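Local coordinates for protein SsfS6 (Streptomyces sp. SF2575, PDB 4FZR) that is of unspecified function here but is a GT-B-fold protein of the erythromycin biosynthesis protein CIII-like family, with two Rossmann-like domains facing each other, at residues A[251-254]-A[255-259]; A[385-388]-A[389-392]. All blocks are in the same frame, centred on the assembly; numbering follows the deposited sequence.

Interaction 1 (251-259) comes first along the chain and interaction 2 (385-392) near its end; their centres lie 40 Å apart and their nearest atoms about 30 Å, on opposite sides of the chain's centre. Each is the opening turn of a helix. Helix 253-259 packs beside strand 266-269 of the six-stranded parallel sheet, in the C-terminal half of the GT-B fold. Helix 388-395 follows helix 370-382 but leans on the other half, against helix 33-41 and strands 185-188 and 203-204 of the seven-stranded sheet. Thus the chain, having built the second domain, returns to the first, a crossing back that is common in GT-B proteins, and there also meets the second subunit.

Interaction 1 (A[251-254]-A[255-259]); sequences SLLQ and ALSQE
L252 O accepts from L256 N at 2.8 Å in a nearly straight bond (168° at the hydrogen), the first firm i to i+4 link of helix 253-259, with L252 as N-cap residue; the bonds from S257 N to L253 O and from Q258 N to Q254 O are weak. The serine side chain adds to this turn. S257 OG reaches back to L253 O; the modelled 2.5 Å is very short for a hydrogen bond, and its exact length is doubtful. With OG anti to its own carbonyl carbon (chi1 -69°), the hydroxyl is turned back along the helix toward the L253 carbonyl, which also takes the weak bond from S257 N. L256 folds over the L252 carbonyl, its CG 3.1 Å from L252 O, while the branch ends of the two leucines meet loosely, CD1 to CD1 at 4.4 Å. On another side of the turn S251 OG lies against the methyl of A255, OG to CB 3.1 Å. Q258 runs its CG past the carbonyl of Q254, CG to O 3.2 Å, with the chain extended beyond. The inner face is covered by L232, touched by L253, L256 and S257, and by V269 of strand 266-269; L256 also reaches V358 of helix 358-367. This is the N-terminal turn of an amphipathic helix flanking the parallel sheet of a Rossmann-like domain, with a buried serine hydroxyl returned to the backbone.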
ATOM      1  N   SER A 251       2.430  19.502  31.132  1.00 86.17           N
ATOM      2  CA  SER A 251       1.929  18.361  30.373  1.00 84.91           C
ATOM      3  C   SER A 251       1.272  18.668  29.015  1.00 76.01           C
ATOM      4  O   SER A 251       1.857  18.417  27.959  1.00 71.91           O
ATOM      5  CB  SER A 251       0.947  17.598  31.262  1.00 87.93           C
ATOM      6  OG  SER A 251       0.353  18.460  32.218  1.00 85.42           O
ATOM      7  N   LEU A 252       0.057  19.205  29.063  1.00 76.09           N
ATOM      8  CA  LEU A 252      -0.833  19.318  27.899  1.00 72.85           C
ATOM      9  C   LEU A 252      -1.378  17.962  27.437  1.00 72.13           C
ATOM     10  O   LEU A 252      -2.567  17.692  27.600  1.00 67.15           O
ATOM     11  CB  LEU A 252      -0.181  20.055  26.723  1.00 64.47           C
ATOM     12  CG  LEU A 252      -1.221  20.525  25.696  1.00 66.25           C
ATOM     13  CD1 LEU A 252      -2.172  21.547  26.317  1.00 60.72           C
ATOM     14  CD2 LEU A 252      -0.574  21.108  24.451  1.00 74.93           C
ATOM     15  N   LEU A 253      -0.533  17.113  26.857  1.00 65.78           N
ATOM     16  CA  LEU A 253      -0.993  15.782  26.469  1.00 62.77           C
ATOM     17  C   LEU A 253      -1.325  14.981  27.722  1.00 66.04           C
ATOM     18  O   LEU A 253      -2.356  14.309  27.784  1.00 68.14           O
ATOM     19  CB  LEU A 253       0.045  15.027  25.633  1.00 64.68           C
ATOM     20  CG  LEU A 253      -0.463  13.660  25.142  1.00 62.32           C
ATOM     21  CD1 LEU A 253      -1.501  13.836  24.039  1.00 55.63           C
ATOM     22  CD2 LEU A 253       0.666  12.747  24.682  1.00 58.73           C
ATOM     23  N   GLN A 254      -0.447  15.054  28.718  1.00 64.51           N
ATOM     24  CA  GLN A 254      -0.663  14.351  29.974  1.00 72.56           C
ATOM     25  C   GLN A 254      -1.758  15.034  30.789  1.00 60.30           C
ATOM     26  O   GLN A 254      -2.415  14.400  31.610  1.00 59.91           O
ATOM     27  CB  GLN A 254       0.621  14.310  30.798  1.00 75.64           C
ATOM     28  CG  GLN A 254       1.833  13.762  30.080  1.00 85.62           C
ATOM     29  CD  GLN A 254       3.103  13.990  30.873  1.00 93.61           C
ATOM     30  OE1 GLN A 254       3.627  15.105  30.920  1.00 86.56           O
ATOM     31  NE2 GLN A 254       3.600  12.937  31.511  1.00102.03           N
ATOM     32  N   ALA A 255      -1.952  16.328  30.555  1.00 62.10           N
ATOM     33  CA  ALA A 255      -2.919  17.113  31.318  1.00 58.16           C
ATOM     34  C   ALA A 255      -4.328  16.819  30.827  1.00 52.49           C
ATOM     35  O   ALA A 255      -5.216  16.489  31.616  1.00 44.58           O
ATOM     36  CB  ALA A 255      -2.616  18.600  31.196  1.00 56.00           C
ATOM     37  N   LEU A 256      -4.525  16.942  29.518  1.00 56.46           N
ATOM     38  CA  LEU A 256      -5.800  16.610  28.893  1.00 45.17           C
ATOM     39  C   LEU A 256      -6.132  15.146  29.154  1.00 44.36           C
ATOM     40  O   LEU A 256      -7.299  14.765  29.201  1.00 41.54           O
ATOM     41  CB  LEU A 256      -5.733  16.869  27.386  1.00 49.91           C
ATOM     42  CG  LEU A 256      -5.533  18.319  26.940  1.00 50.39           C
ATOM     43  CD1 LEU A 256      -5.136  18.369  25.470  1.00 45.10           C
ATOM     44  CD2 LEU A 256      -6.790  19.139  27.182  1.00 37.50           C
ATOM     45  N   SER A 257      -5.097  14.329  29.328  1.00 40.38           N
ATOM     46  CA  SER A 257      -5.276  12.899  29.561  1.00 48.51           C
ATOM     47  C   SER A 257      -5.878  12.593  30.933  1.00 55.95           C
ATOM     48  O   SER A 257      -6.562  11.582  31.102  1.00 54.97           O
ATOM     49  CB  SER A 257      -3.941  12.168  29.407  1.00 51.13           C
ATOM     50  OG  SER A 257      -3.521  12.163  28.054  1.00 64.17           O
ATOM     51  N   GLN A 258      -5.624  13.461  31.907  1.00 58.76           N
ATOM     52  CA  GLN A 258      -6.116  13.247  33.267  1.00 56.44           C
ATOM     53  C   GLN A 258      -7.462  13.928  33.501  1.00 48.98           C
ATOM     54  O   GLN A 258      -8.328  13.382  34.182  1.00 54.63           O
ATOM     55  CB  GLN A 258      -5.099  13.756  34.295  1.00 59.49           C
ATOM     56  CG  GLN A 258      -3.745  13.058  34.230  1.00 71.73           C
ATOM     57  CD  GLN A 258      -2.893  13.307  35.462  1.00 77.41           C
ATOM     58  OE1 GLN A 258      -3.378  13.809  36.474  1.00 83.93           O
ATOM     59  NE2 GLN A 258      -1.616  12.952  35.379  1.00 78.24           N
ATOM     60  N   GLU A 259      -7.636  15.113  32.923  1.00 44.73           N
ATOM     61  CA  GLU A 259      -8.829  15.919  33.170  1.00 50.89           C
ATOM     62  C   GLU A 259     -10.031  15.447  32.352  1.00 51.41           C
ATOM     63  O   GLU A 259     -11.169  15.512  32.816  1.00 43.69           O
ATOM     64  CB  GLU A 259      -8.550  17.394  32.849  1.00 49.89           C
ATOM     65  CG  GLU A 259      -7.313  17.983  33.526  1.00 52.14           C
ATOM     66  CD  GLU A 259      -7.423  18.021  35.041  1.00 57.16           C
ATOM     67  OE1 GLU A 259      -7.296  19.122  35.619  1.00 62.45           O
ATOM     68  OE2 GLU A 259      -7.618  16.952  35.656  1.00 62.08           O
TER

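Interaction 2 (A[385-388]-A[389-392]); sequences LPTP and ADIV
T387 and D390 exchange hydrogen bonds between side chain and backbone. T387 N gives its hydrogen to D390 OD2 at 2.8 Å, reaching the oxygen from above the carboxylate plane, 42° out of it. In return D390 N donates to T387 OG1 at 3.2 Å, with 156° at the hydrogen. T387 OG1 stands between its own backbone N and carbonyl carbon (chi1 70°), which turns it toward the first turn, and the two side chains cross obliquely. This reciprocal pair is a capping box, with T387 as N-cap of helix 388-395: each side chain takes up a backbone N-H at the start of the helix. Water 1 joins the same two residues, 2.6 Å from T387 OG1 and donating to D390 OD1. That second carboxylate oxygen also forms a salt bridge with R393, one turn on, so both oxygens of D390 are engaged, which probably favours its charged form.

Among the backbone bonds, I391 N to T387 O is 3.0 Å long and lies in the carbonyl plane; V392 N to P388 O continues the pattern, with V392 CG2 lying 3.3 Å from the same P388 O.

P386 CB packs against the CB methylene of D390 at 3.9 Å and makes a loose apolar contact with I391 CD1 at 4.4 Å. I391 then packs on L185 and I187 of strand 185-188, and P388 and V392 on A38 of helix 33-41. T387 and P388 also rest on A41 of the second subunit, and A389 on A42 of that subunit.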
ATOM      1  N   LEU A 385     -18.748  11.200  -3.310  1.00 22.19           N
ATOM      2  CA  LEU A 385     -17.772  11.764  -4.234  1.00 19.67           C
ATOM      3  C   LEU A 385     -17.015  10.650  -4.958  1.00 21.44           C
ATOM      4  O   LEU A 385     -16.951   9.519  -4.473  1.00 21.46           O
ATOM      5  CB  LEU A 385     -16.808  12.694  -3.492  1.00 17.24           C
ATOM      6  CG  LEU A 385     -17.453  13.929  -2.853  1.00 28.95           C
ATOM      7  CD1 LEU A 385     -16.403  14.764  -2.126  1.00 22.35           C
ATOM      8  CD2 LEU A 385     -18.183  14.763  -3.903  1.00 23.55           C
ATOM      9  N   PRO A 386     -16.465  10.961  -6.142  1.00 19.99           N
ATOM     10  CA  PRO A 386     -15.691   9.982  -6.914  1.00 20.36           C
ATOM     11  C   PRO A 386     -14.511   9.447  -6.109  1.00 18.01           C
ATOM     12  O   PRO A 386     -13.779  10.236  -5.519  1.00 18.68           O
ATOM     13  CB  PRO A 386     -15.188  10.798  -8.113  1.00 25.54           C
ATOM     14  CG  PRO A 386     -16.124  11.958  -8.216  1.00 16.09           C
ATOM     15  CD  PRO A 386     -16.545  12.268  -6.818  1.00 17.17           C
ATOM     16  N   THR A 387     -14.338   8.131  -6.078  1.00 17.13           N
ATOM     17  CA  THR A 387     -13.219   7.523  -5.365  1.00 16.59           C
ATOM     18  C   THR A 387     -11.918   7.753  -6.127  1.00 17.69           C
ATOM     19  O   THR A 387     -11.942   8.123  -7.301  1.00 18.06           O
ATOM     20  CB  THR A 387     -13.413   6.008  -5.213  1.00 16.85           C
ATOM     21  OG1 THR A 387     -13.274   5.376  -6.494  1.00 12.75           O
ATOM     22  CG2 THR A 387     -14.782   5.703  -4.631  1.00 15.80           C
ATOM     23  N   PRO A 388     -10.773   7.547  -5.455  1.00 20.00           N
ATOM     24  CA  PRO A 388      -9.473   7.577  -6.135  1.00 15.50           C
ATOM     25  C   PRO A 388      -9.417   6.659  -7.359  1.00 11.35           C
ATOM     26  O   PRO A 388      -8.769   6.999  -8.348  1.00  9.16           O
ATOM     27  CB  PRO A 388      -8.511   7.103  -5.046  1.00 14.75           C
ATOM     28  CG  PRO A 388      -9.133   7.619  -3.785  1.00 12.17           C
ATOM     29  CD  PRO A 388     -10.623   7.479  -3.990  1.00 13.07           C
ATOM     30  N   ALA A 389     -10.089   5.514  -7.297  1.00 10.01           N
ATOM     31  CA  ALA A 389     -10.160   4.619  -8.450  1.00 15.71           C
ATOM     32  C   ALA A 389     -10.890   5.302  -9.609  1.00 20.99           C
ATOM     33  O   ALA A 389     -10.491   5.168 -10.769  1.00 16.41           O
ATOM     34  CB  ALA A 389     -10.855   3.315  -8.075  1.00 12.83           C
ATOM     35  N   ASP A 390     -11.954   6.039  -9.288  1.00 21.37           N
ATOM     36  CA  ASP A 390     -12.709   6.787 -10.295  1.00 17.12           C
ATOM     37  C   ASP A 390     -11.803   7.828 -10.958  1.00 19.60           C
ATOM     38  O   ASP A 390     -11.796   7.973 -12.181  1.00 26.04           O
ATOM     39  CB  ASP A 390     -13.929   7.498  -9.681  1.00 14.17           C
ATOM     40  CG  ASP A 390     -14.971   6.534  -9.117  1.00 22.69           C
ATOM     41  OD1 ASP A 390     -15.093   5.397  -9.617  1.00 23.35           O
ATOM     42  OD2 ASP A 390     -15.689   6.927  -8.171  1.00 26.25           O
ATOM     43  N   ILE A 391     -11.040   8.549 -10.142  1.00 14.60           N
ATOM     44  CA  ILE A 391     -10.154   9.605 -10.633  1.00 15.12           C
ATOM     45  C   ILE A 391      -9.066   9.078 -11.569  1.00 17.20           C
ATOM     46  O   ILE A 391      -8.645   9.772 -12.496  1.00 22.68           O
ATOM     47  CB  ILE A 391      -9.482  10.360  -9.467  1.00 14.48           C
ATOM     48  CG1 ILE A 391     -10.518  11.212  -8.722  1.00 19.86           C
ATOM     49  CG2 ILE A 391      -8.319  11.224  -9.974  1.00 14.20           C
ATOM     50  CD1 ILE A 391     -11.276  12.182  -9.596  1.00 18.20           C
ATOM     51  N   VAL A 392      -8.609   7.854 -11.329  1.00 18.98           N
ATOM     52  CA  VAL A 392      -7.598   7.257 -12.190  1.00 22.11           C
ATOM     53  C   VAL A 392      -8.149   7.093 -13.605  1.00 23.72           C
ATOM     54  O   VAL A 392      -7.444   7.335 -14.585  1.00 25.16           O
ATOM     55  CB  VAL A 392      -7.107   5.895 -11.651  1.00 19.14           C
ATOM     56  CG1 VAL A 392      -6.229   5.201 -12.681  1.00 16.89           C
ATOM     57  CG2 VAL A 392      -6.344   6.079 -10.344  1.00 12.50           C
TER
HETATM   58  O   HOH W   1     -14.887   3.438  -7.098  1.00 22.65           O